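Local coordinates for protein synthesis inhibitor, putative (Thermotoga maritima, PDB 2B33), which may act as a deaminase or endoribonuclease, as a member of the RutC (YjgF/UK114) family, but its exact activity is uncertain, at residues 88-93 / 128-133; 84-89 / 112-117. All coordinates share one frame; numbering follows the deposited sequence.

Interaction 1 of 2, residues 88-93 / 128-133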
loop_
_atom_site.group_PDB
_atom_site.type_symbol
_atom_site.label_atom_id
_atom_site.label_comp_id
_atom_site.label_asym_id
_atom_site.label_seq_id
_atom_site.Cartn_x
_atom_site.Cartn_y
_atom_site.Cartn_z
ATOM N N THR A 88 -0.731 -0.554 7.274
ATOM C CA THR A 88 -1.702 0.297 6.593
ATOM C C THR A 88 -3.069 -0.076 7.149
ATOM O O THR A 88 -3.488 -1.223 7.034
ATOM C CB THR A 88 -1.671 0.158 5.052
ATOM O OG1 THR A 88 -0.390 0.550 4.552
ATOM C CG2 THR A 88 -2.710 1.063 4.400
ATOM N N VAL A 89 -3.737 0.894 7.772
ATOM C CA VAL A 89 -5.062 0.703 8.340
ATOM C C VAL A 89 -6.070 1.290 7.358
ATOM O O VAL A 89 -5.931 2.447 6.936
ATOM C CB VAL A 89 -5.243 1.448 9.688
ATOM C CG1 VAL A 89 -6.660 1.257 10.239
ATOM C CG2 VAL A 89 -4.228 0.985 10.719
ATOM N N PHE A 90 -7.076 0.489 7.001
ATOM C CA PHE A 90 -8.179 0.932 6.162
ATOM C C PHE A 90 -9.385 0.912 7.069
ATOM O O PHE A 90 -9.511 -0.011 7.874
ATOM C CB PHE A 90 -8.438 -0.029 5.009
ATOM C CG PHE A 90 -7.264 -0.223 4.097
ATOM C CD1 PHE A 90 -6.972 0.719 3.110
ATOM C CD2 PHE A 90 -6.465 -1.363 4.203
ATOM C CE1 PHE A 90 -5.887 0.540 2.252
ATOM C CE2 PHE A 90 -5.382 -1.554 3.350
ATOM C CZ PHE A 90 -5.093 -0.600 2.369
ATOM N N THR A 91 -10.251 1.925 6.947
ATOM C CA THR A 91 -11.508 2.007 7.704
ATOM C C THR A 91 -12.599 2.583 6.815
ATOM O O THR A 91 -12.340 2.975 5.689
ATOM C CB THR A 91 -11.403 2.891 8.995
ATOM O OG1 THR A 91 -10.965 4.215 8.662
ATOM C CG2 THR A 91 -10.439 2.290 9.973
ATOM N N THR A 92 -13.830 2.581 7.305
ATOM C CA THR A 92 -14.946 3.209 6.589
ATOM C C THR A 92 -15.221 4.611 7.138
ATOM O O THR A 92 -15.983 5.363 6.539
ATOM C CB THR A 92 -16.222 2.353 6.638
ATOM O OG1 THR A 92 -16.463 1.929 7.986
ATOM C CG2 THR A 92 -16.063 1.140 5.737
ATOM N N SER A 93 -14.582 4.960 8.257
ATOM C CA SER A 93 -14.773 6.256 8.888
ATOM C C SER A 93 -13.604 6.646 9.775
ATOM O O SER A 93 -13.123 5.830 10.554
ATOM C CB SER A 93 -16.017 6.222 9.766
ATOM O OG SER A 93 -16.167 7.443 10.472
ATOM N N GLU A 128 -15.673 -2.619 8.838
ATOM C CA GLU A 128 -15.278 -1.233 9.102
ATOM C C GLU A 128 -13.786 -1.037 9.389
ATOM O O GLU A 128 -13.320 0.097 9.512
ATOM C CB GLU A 128 -16.117 -0.736 10.274
ATOM C CG GLU A 128 -17.593 -0.611 9.879
ATOM C CD GLU A 128 -18.559 -1.216 10.863
ATOM O OE1 GLU A 128 -18.187 -2.187 11.542
ATOM O OE2 GLU A 128 -19.725 -0.752 10.907
ATOM N N ILE A 129 -13.038 -2.127 9.476
ATOM C CA ILE A 129 -11.614 -2.053 9.781
ATOM C C ILE A 129 -10.891 -3.199 9.053
ATOM O O ILE A 129 -11.392 -4.328 8.998
ATOM C CB ILE A 129 -11.380 -2.049 11.344
ATOM C CG1 ILE A 129 -9.904 -1.945 11.727
ATOM C CG2 ILE A 129 -11.983 -3.271 12.011
ATOM C CD1 ILE A 129 -9.274 -0.600 11.443
ATOM N N GLU A 130 -9.750 -2.871 8.449
ATOM C CA GLU A 130 -8.903 -3.847 7.779
ATOM C C GLU A 130 -7.477 -3.342 7.899
ATOM O O GLU A 130 -7.224 -2.161 7.654
ATOM C CB GLU A 130 -9.290 -4.048 6.308
ATOM C CG GLU A 130 -8.403 -5.069 5.574
ATOM C CD GLU A 130 -8.838 -5.367 4.154
ATOM O OE1 GLU A 130 -9.938 -4.961 3.753
ATOM O OE2 GLU A 130 -8.073 -6.025 3.424
ATOM N N ILE A 131 -6.562 -4.237 8.287
ATOM C CA ILE A 131 -5.156 -3.889 8.490
ATOM C C ILE A 131 -4.217 -4.905 7.824
ATOM O O ILE A 131 -4.315 -6.110 8.065
ATOM C CB ILE A 131 -4.804 -3.785 10.001
ATOM C CG1 ILE A 131 -5.757 -2.807 10.709
ATOM C CG2 ILE A 131 -3.332 -3.358 10.178
ATOM C CD1 ILE A 131 -5.607 -2.708 12.220
ATOM N N GLU A 132 -3.316 -4.392 6.989
ATOM C CA GLU A 132 -2.289 -5.180 6.321
ATOM C C GLU A 132 -0.968 -4.698 6.883
ATOM O O GLU A 132 -0.920 -3.663 7.546
ATOM C CB GLU A 132 -2.306 -4.985 4.802
ATOM C CG GLU A 132 -1.964 -3.573 4.332
ATOM C CD GLU A 132 -1.902 -3.426 2.828
ATOM O OE1 GLU A 132 -2.269 -4.363 2.089
ATOM O OE2 GLU A 132 -1.467 -2.349 2.383
ATOM N N ALA A 133 0.103 -5.436 6.611
ATOM C CA ALA A 133 1.416 -5.063 7.105
ATOM C C ALA A 133 2.560 -5.737 6.353
ATOM O O ALA A 133 2.374 -6.750 5.682
ATOM C CB ALA A 133 1.522 -5.402 8.593
HETATM O O HOH W 1 1.420 -2.110 4.041
#

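Interaction 2 of 2, residues 84-89 / 112-117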
loop_
_atom_site.group_PDB
_atom_site.type_symbol
_atom_site.label_atom_id
_atom_site.label_comp_id
_atom_site.label_asym_id
_atom_site.label_seq_id
_atom_site.Cartn_x
_atom_site.Cartn_y
_atom_site.Cartn_z
ATOM N N VAL A 84 7.463 -6.044 12.516
ATOM C CA VAL A 84 6.618 -5.222 11.639
ATOM C C VAL A 84 7.244 -3.842 11.434
ATOM O O VAL A 84 7.574 -3.171 12.409
ATOM C CB VAL A 84 5.184 -5.077 12.193
ATOM C CG1 VAL A 84 4.345 -4.106 11.340
ATOM C CG2 VAL A 84 4.496 -6.444 12.233
ATOM N N VAL A 85 7.404 -3.448 10.168
ATOM C CA VAL A 85 8.018 -2.163 9.781
ATOM C C VAL A 85 7.043 -1.151 9.197
ATOM O O VAL A 85 7.260 0.054 9.317
ATOM C CB VAL A 85 9.180 -2.353 8.757
ATOM C CG1 VAL A 85 10.291 -3.207 9.360
ATOM C CG2 VAL A 85 8.705 -2.955 7.423
ATOM N N LYS A 86 5.987 -1.645 8.550
ATOM C CA LYS A 86 5.005 -0.804 7.906
ATOM C C LYS A 86 3.636 -1.438 8.040
ATOM O O LYS A 86 3.480 -2.642 7.802
ATOM C CB LYS A 86 5.365 -0.624 6.430
ATOM C CG LYS A 86 4.395 0.226 5.604
ATOM C CD LYS A 86 4.225 1.641 6.134
ATOM C CE LYS A 86 3.346 2.469 5.216
ATOM N NZ LYS A 86 1.973 1.964 5.192
ATOM N N VAL A 87 2.661 -0.618 8.420
ATOM C CA VAL A 87 1.272 -1.036 8.585
ATOM C C VAL A 87 0.389 -0.064 7.791
ATOM O O VAL A 87 0.742 1.095 7.612
ATOM C CB VAL A 87 0.871 -1.027 10.091
ATOM C CG1 VAL A 87 -0.559 -1.456 10.281
ATOM C CG2 VAL A 87 1.795 -1.952 10.910
ATOM N N THR A 88 -0.731 -0.554 7.274
ATOM C CA THR A 88 -1.702 0.297 6.593
ATOM C C THR A 88 -3.069 -0.076 7.149
ATOM O O THR A 88 -3.488 -1.223 7.034
ATOM C CB THR A 88 -1.671 0.158 5.052
ATOM O OG1 THR A 88 -0.390 0.550 4.552
ATOM C CG2 THR A 88 -2.710 1.063 4.400
ATOM N N VAL A 89 -3.737 0.894 7.772
ATOM C CA VAL A 89 -5.062 0.703 8.340
ATOM C C VAL A 89 -6.070 1.290 7.358
ATOM O O VAL A 89 -5.931 2.447 6.936
ATOM C CB VAL A 89 -5.243 1.448 9.688
ATOM C CG1 VAL A 89 -6.660 1.257 10.239
ATOM C CG2 VAL A 89 -4.228 0.985 10.719
ATOM N N ARG A 112 6.402 0.587 17.448
ATOM C CA ARG A 112 6.150 1.777 16.612
ATOM C C ARG A 112 6.594 1.693 15.140
ATOM O O ARG A 112 7.536 2.378 14.729
ATOM C CB ARG A 112 6.754 3.029 17.257
ATOM C CG ARG A 112 6.219 3.359 18.635
ATOM C CD ARG A 112 7.105 4.403 19.305
ATOM N NE ARG A 112 7.140 5.656 18.545
ATOM C CZ ARG A 112 6.294 6.685 18.686
ATOM N NH1 ARG A 112 5.296 6.669 19.572
ATOM N NH2 ARG A 112 6.450 7.765 17.920
ATOM N N PRO A 113 5.909 0.860 14.335
ATOM C CA PRO A 113 6.227 0.788 12.917
ATOM C C PRO A 113 5.684 1.985 12.157
ATOM O O PRO A 113 4.865 2.739 12.690
ATOM C CB PRO A 113 5.500 -0.476 12.457
ATOM C CG PRO A 113 4.396 -0.657 13.389
ATOM C CD PRO A 113 4.833 -0.078 14.702
ATOM N N ALA A 114 6.125 2.141 10.909
ATOM C CA ALA A 114 5.617 3.206 10.043
ATOM C C ALA A 114 4.157 2.876 9.766
ATOM O O ALA A 114 3.777 1.704 9.808
ATOM C CB ALA A 114 6.403 3.271 8.753
ATOM N N ARG A 115 3.335 3.894 9.501
ATOM C CA ARG A 115 1.912 3.665 9.288
ATOM C C ARG A 115 1.188 4.713 8.437
ATOM O O ARG A 115 1.590 5.871 8.383
ATOM C CB ARG A 115 1.227 3.595 10.659
ATOM C CG ARG A 115 -0.217 3.132 10.639
ATOM C CD ARG A 115 -0.830 3.119 12.021
ATOM N NE ARG A 115 -1.031 4.466 12.561
ATOM C CZ ARG A 115 -1.654 4.745 13.708
ATOM N NH1 ARG A 115 -2.167 3.772 14.464
ATOM N NH2 ARG A 115 -1.772 6.013 14.105
ATOM N N SER A 116 0.135 4.258 7.756
ATOM C CA SER A 116 -0.830 5.106 7.037
ATOM C C SER A 116 -2.203 4.636 7.506
ATOM O O SER A 116 -2.444 3.442 7.644
ATOM C CB SER A 116 -0.728 4.991 5.519
ATOM O OG SER A 116 0.356 5.740 5.012
ATOM N N PHE A 117 -3.086 5.591 7.771
ATOM C CA PHE A 117 -4.424 5.330 8.262
ATOM C C PHE A 117 -5.327 6.113 7.315
ATOM O O PHE A 117 -5.278 7.348 7.303
ATOM C CB PHE A 117 -4.519 5.852 9.692
ATOM C CG PHE A 117 -5.634 5.256 10.515
ATOM C CD1 PHE A 117 -6.965 5.421 10.161
ATOM C CD2 PHE A 117 -5.347 4.607 11.704
ATOM C CE1 PHE A 117 -7.980 4.898 10.947
ATOM C CE2 PHE A 117 -6.350 4.091 12.489
ATOM C CZ PHE A 117 -7.666 4.237 12.119
#

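Interaction 1 of 2, residues 88-93 / 128-133
Thr88 and Phe90 face Glu132 and Glu130 as hydrogen-bonded antiparallel pairs, alternating with the non-hydrogen-bonded pairs Val89–Ile131 and Thr91–Ile129, and the strand directions differ by 163°. These are neighbouring inner strands of the mixed sheet of the YjgF-like fold. Phe90 N to Glu130 O, at 2.7 Å, is the shortest backbone bond between them; past the strand end, Thr92 N reaches Glu128 O only weakly. The face carrying Val89, Thr91, Ile129 and Ile131 packs on helix 59-76 through Ile129 and Ile131, a place suited to beta-branched apolar residues. Ile129 CG1 is anti to the backbone N, and chi2 of 70° swings CD1 across to the partner strand. There it wedges between Val89 CG1 and Thr91 CG2, 3.4 Å from each, which is tight. Thr91 thus offers its methyl to the apolar layer, while its OG1 bonds weakly to Ser93 O. The opposite face meets both neighbouring subunits. Thr88 CG2 sits over the rim of the Phe90 ring, and Glu132 CD lies at the ring's edge, 4.0 Å from CE2. Glu132 OE1 serves Lys86 and Ser116 of the second subunit, whereas OE2 takes a weak bond from a water 3.3 Å from Thr88 OG1.

Interaction 2 of 2, residues 84-89 / 112-117
Val87 O is gripped by two donors from opposite faces of its carbonyl plane, Ser116 N at 3.2 Å across the contact and Lys86 NZ at 2.9 Å. Bends at chi2 and chi4 (59° and 66°) carry NZ forward along its own strand to this carbonyl; the aliphatic CD passes 3.8 Å from Ala114 CB, where a small residue fits. The strands run parallel and belong to a beta-alpha-beta unit with helix 97-108. Val85 and Lys86 form a classic beta bulge opposite Ile134. Pro113, lacking an N-H, precedes Ala114, the first residue hydrogen-bonded to 84-89, and sets its ring against Val84 CG1 and Val87 CG2. At the other end Val89 CG1 sits over the face of the Phe117 ring, 3.7 Å from the centroid and 13° off the normal, a CH-pi contact. The same side of the sheet meets helix 97-108: Phe117 packs edge-to-face with Phe97 and Arg115 makes a cation-pi contact with Tyr104. An alanine in place of Phe117 would probably leave a gap over Val89 CG1 and Phe97 without its aromatic mate. As Lys86 NZ and Ser116 OG both bind Glu132 of the third subunit, the buried charge is likely balanced across the trimer interface.

How the interactions relate
From the N terminus, strand 84-91 comes first and supplies one side of both contacts, which share Thr88 and Val89. The chain then passes through helix 97-108 and returns as strand 114-119, where interaction 2 closes the shorter loop. It continues to strand 129-136, where interaction 1 closes the longer one. The two Thr88 pairings therefore nest, that with Ser116 inside that with Glu132, but as whole ranges the contacts overlap and cross. Strand 84-91 ends up between its two partners, parallel to one and antiparallel to the other, joining the beta-alpha-beta unit to the rest of the sheet. The contacts also touch directly: Ile131 CG2 lies 3.4 Å from Val87 CG1, and Thr91 CG2 packs on Phe117 CE1.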